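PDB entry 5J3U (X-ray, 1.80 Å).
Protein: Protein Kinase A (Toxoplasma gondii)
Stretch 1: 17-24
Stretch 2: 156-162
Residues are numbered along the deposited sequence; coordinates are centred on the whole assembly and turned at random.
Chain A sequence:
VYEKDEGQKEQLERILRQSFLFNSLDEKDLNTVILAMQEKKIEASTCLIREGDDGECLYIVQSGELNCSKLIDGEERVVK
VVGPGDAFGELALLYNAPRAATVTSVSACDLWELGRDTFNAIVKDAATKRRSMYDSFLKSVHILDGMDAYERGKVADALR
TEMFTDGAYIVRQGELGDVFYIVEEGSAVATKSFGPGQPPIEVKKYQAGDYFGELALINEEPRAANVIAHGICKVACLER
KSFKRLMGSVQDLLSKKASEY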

# COMPACT_ATOMS: atom_id res chain seq x y z
N ARG A 17 0.26 9.02 3.61
CA ARG A 17 -0.94 8.57 2.95
C ARG A 17 -0.69 7.29 2.17
O ARG A 17 -1.58 6.46 2.10
CB ARG A 17 -1.47 9.64 2.00
CG ARG A 17 -2.67 9.22 1.18
CD ARG A 17 -3.85 8.79 2.06
NE ARG A 17 -4.39 9.94 2.83
CZ ARG A 17 -5.18 9.85 3.92
NH1 ARG A 17 -5.51 8.65 4.41
NH2 ARG A 17 -5.61 10.96 4.55
N GLN A 18 0.49 7.13 1.57
CA GLN A 18 0.83 5.87 0.87
C GLN A 18 1.28 4.71 1.77
O GLN A 18 1.39 3.58 1.29
CB GLN A 18 1.89 6.13 -0.21
CG GLN A 18 1.37 6.97 -1.37
CD GLN A 18 0.05 6.44 -1.92
OE1 GLN A 18 -0.05 5.27 -2.27
NE2 GLN A 18 -0.98 7.28 -1.94
N SER A 19 1.54 4.96 3.03
CA SER A 19 2.08 3.94 3.92
C SER A 19 0.94 3.04 4.36
O SER A 19 -0.08 3.53 4.87
CB SER A 19 2.68 4.59 5.14
OG SER A 19 3.25 3.63 6.01
N PHE A 20 1.10 1.72 4.25
CA PHE A 20 -0.02 0.85 4.60
C PHE A 20 -0.71 1.14 5.93
O PHE A 20 -1.93 1.23 5.92
CB PHE A 20 0.35 -0.62 4.55
CG PHE A 20 0.76 -1.07 3.21
CD1 PHE A 20 -0.15 -1.11 2.16
CD2 PHE A 20 2.06 -1.46 2.97
CE1 PHE A 20 0.26 -1.46 0.89
CE2 PHE A 20 2.47 -1.87 1.70
CZ PHE A 20 1.56 -1.87 0.66
N LEU A 21 0.01 1.32 7.04
CA LEU A 21 -0.69 1.45 8.32
C LEU A 21 -1.45 2.77 8.46
O LEU A 21 -2.29 2.87 9.31
CB LEU A 21 0.21 1.30 9.54
CG LEU A 21 0.81 -0.08 9.76
CD1 LEU A 21 1.58 -0.02 11.06
CD2 LEU A 21 -0.23 -1.22 9.75
N PHE A 22 -1.11 3.76 7.65
CA PHE A 22 -1.74 5.09 7.74
C PHE A 22 -2.75 5.39 6.67
O PHE A 22 -3.43 6.38 6.74
CB PHE A 22 -0.67 6.19 7.73
CG PHE A 22 0.32 6.02 8.82
CD1 PHE A 22 1.44 5.27 8.62
CD2 PHE A 22 0.13 6.63 10.06
CE1 PHE A 22 2.38 5.12 9.64
CE2 PHE A 22 1.03 6.45 11.09
CZ PHE A 22 2.15 5.69 10.88
N ASN A 23 -2.87 4.51 5.66
CA ASN A 23 -3.63 4.83 4.46
C ASN A 23 -5.12 5.03 4.69
O ASN A 23 -5.72 5.73 3.94
CB ASN A 23 -3.38 3.68 3.43
CG ASN A 23 -4.12 3.87 2.14
OD1 ASN A 23 -5.15 3.26 1.90
ND2 ASN A 23 -3.60 4.73 1.29
N SER A 24 -5.68 4.42 5.72
CA SER A 24 -7.09 4.54 6.03
C SER A 24 -7.44 5.77 6.88
O SER A 24 -8.66 6.04 7.06
CB SER A 24 -7.62 3.31 6.77
OG SER A 24 -7.25 3.29 8.11
N ALA A 156 -4.31 -8.85 1.41
CA ALA A 156 -5.01 -7.86 2.25
C ALA A 156 -4.03 -6.85 2.88
O ALA A 156 -4.31 -5.64 2.92
CB ALA A 156 -5.88 -8.55 3.33
N ASP A 157 -2.88 -7.35 3.34
CA ASP A 157 -1.80 -6.55 3.92
C ASP A 157 -1.11 -5.60 2.94
O ASP A 157 -0.47 -4.68 3.36
CB ASP A 157 -0.70 -7.47 4.47
CG ASP A 157 -1.10 -8.16 5.78
OD1 ASP A 157 -2.10 -7.77 6.40
OD2 ASP A 157 -0.42 -9.16 6.16
N ALA A 158 -1.25 -5.83 1.64
CA ALA A 158 -0.68 -4.97 0.58
C ALA A 158 -1.71 -4.04 -0.16
O ALA A 158 -1.38 -3.43 -1.22
CB ALA A 158 -0.02 -5.86 -0.44
N LEU A 159 -2.93 -3.97 0.34
CA LEU A 159 -3.97 -3.12 -0.27
C LEU A 159 -4.00 -1.70 0.27
O LEU A 159 -3.74 -1.49 1.47
CB LEU A 159 -5.35 -3.73 -0.05
CG LEU A 159 -5.60 -5.05 -0.74
CD1 LEU A 159 -6.99 -5.56 -0.49
CD2 LEU A 159 -5.39 -4.96 -2.25
N ARG A 160 -4.29 -0.75 -0.62
CA ARG A 160 -4.64 0.64 -0.27
C ARG A 160 -6.01 0.94 -0.81
O ARG A 160 -6.53 0.13 -1.59
CB ARG A 160 -3.62 1.62 -0.84
CG ARG A 160 -2.22 1.40 -0.32
CD ARG A 160 -1.27 2.27 -1.11
NE ARG A 160 0.11 2.18 -0.69
CZ ARG A 160 1.00 1.27 -1.09
NH1 ARG A 160 0.68 0.26 -1.91
NH2 ARG A 160 2.24 1.35 -0.59
N THR A 161 -6.67 1.95 -0.28
CA THR A 161 -8.04 2.32 -0.73
C THR A 161 -7.99 3.68 -1.35
O THR A 161 -7.31 4.57 -0.83
CB THR A 161 -9.05 2.28 0.42
OG1 THR A 161 -9.21 0.90 0.79
CG2 THR A 161 -10.38 2.83 0.03
N GLU A 162 -8.71 3.86 -2.43
CA GLU A 162 -8.86 5.20 -3.05
C GLU A 162 -10.35 5.43 -3.40
O GLU A 162 -11.04 4.47 -3.75
CB GLU A 162 -8.05 5.29 -4.34
CG GLU A 162 -6.55 5.18 -4.13
CD GLU A 162 -5.72 5.31 -5.42
OE1 GLU A 162 -6.30 5.54 -6.51
OE2 GLU A 162 -4.48 5.16 -5.30
O HOH W 1 -3.03 4.14 -3.39
O HOH W 2 -4.60 5.35 -1.31
O HOH W 3 -7.26 5.72 1.56

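The most striking feature of this contact is the double use of a single guanidinium group. Arg160 turns the edge of that group to a backbone carbonyl and one of its faces to an aromatic ring, and so joins segments whose touching residues are at least 137 apart in sequence. At the edge, NE of Arg160 donates a hydrogen bond of 2.7 Å to O of Gln18, and NH2 of Arg160 donates a second, less linear one of 3.0 Å to that same O of Gln18. Over the face lies the Phe20 ring, with its CE1 3.3 Å from NH1 of Arg160. The general principle is that a planar cation can spend its N-H groups in its own plane and still offer its flat surface for packing.

The CA-to-CB bond of Arg160 points sideways to the other stretch, but chi2 and chi3 are both t, and this extended chain carries the guanidinium across to the carbonyl of Gln18. Arginine suits the place because it combines reach, several donors and a flat terminal group.

Phe20, by contrast, is engaged on both faces. Arg160 NH2 lies over one and Asp157 O over the opposite one, with CD1 of Phe20 3.8 Å from that O of Asp157. A flat, wide aromatic ring suits a place with partners over both faces. Leu159 O sits at the ring edge, 3.7 Å from Phe20 CD1. A looser apolar contact joins CZ of Phe20 to CB of Ala158 at 4.4 Å. Much of the 383 Å² buried in total belongs to Phe20 and Arg160.

Asn23 supplies the second anchor. Its CA-to-CB bond points toward the other stretch, and its OD1 accepts a nearly straight hydrogen bond of 3.0 Å from N of Thr161, capturing a strand amide. The other end of the amide faces its own stretch, where ND2 of Asn23 donates to O of Arg17 at 2.8 Å. An asparagine fits well here, since one short group both accepts and donates: OD1 holds the Thr161 amide of the strand while ND2 is anchored on O of Arg17.

Water completes the join. Water 2 accepts from ND2 of Asn23 and donates to O of Thr161, both at 2.9 Å, so the carbonyl of Thr161, whose N is already bound by OD1 of Asn23, is also linked to that side chain through water. Water 1 donates to OE2 of Glu162 at 2.6 Å and, weakly, to OE1 of Gln18 at 3.4 Å.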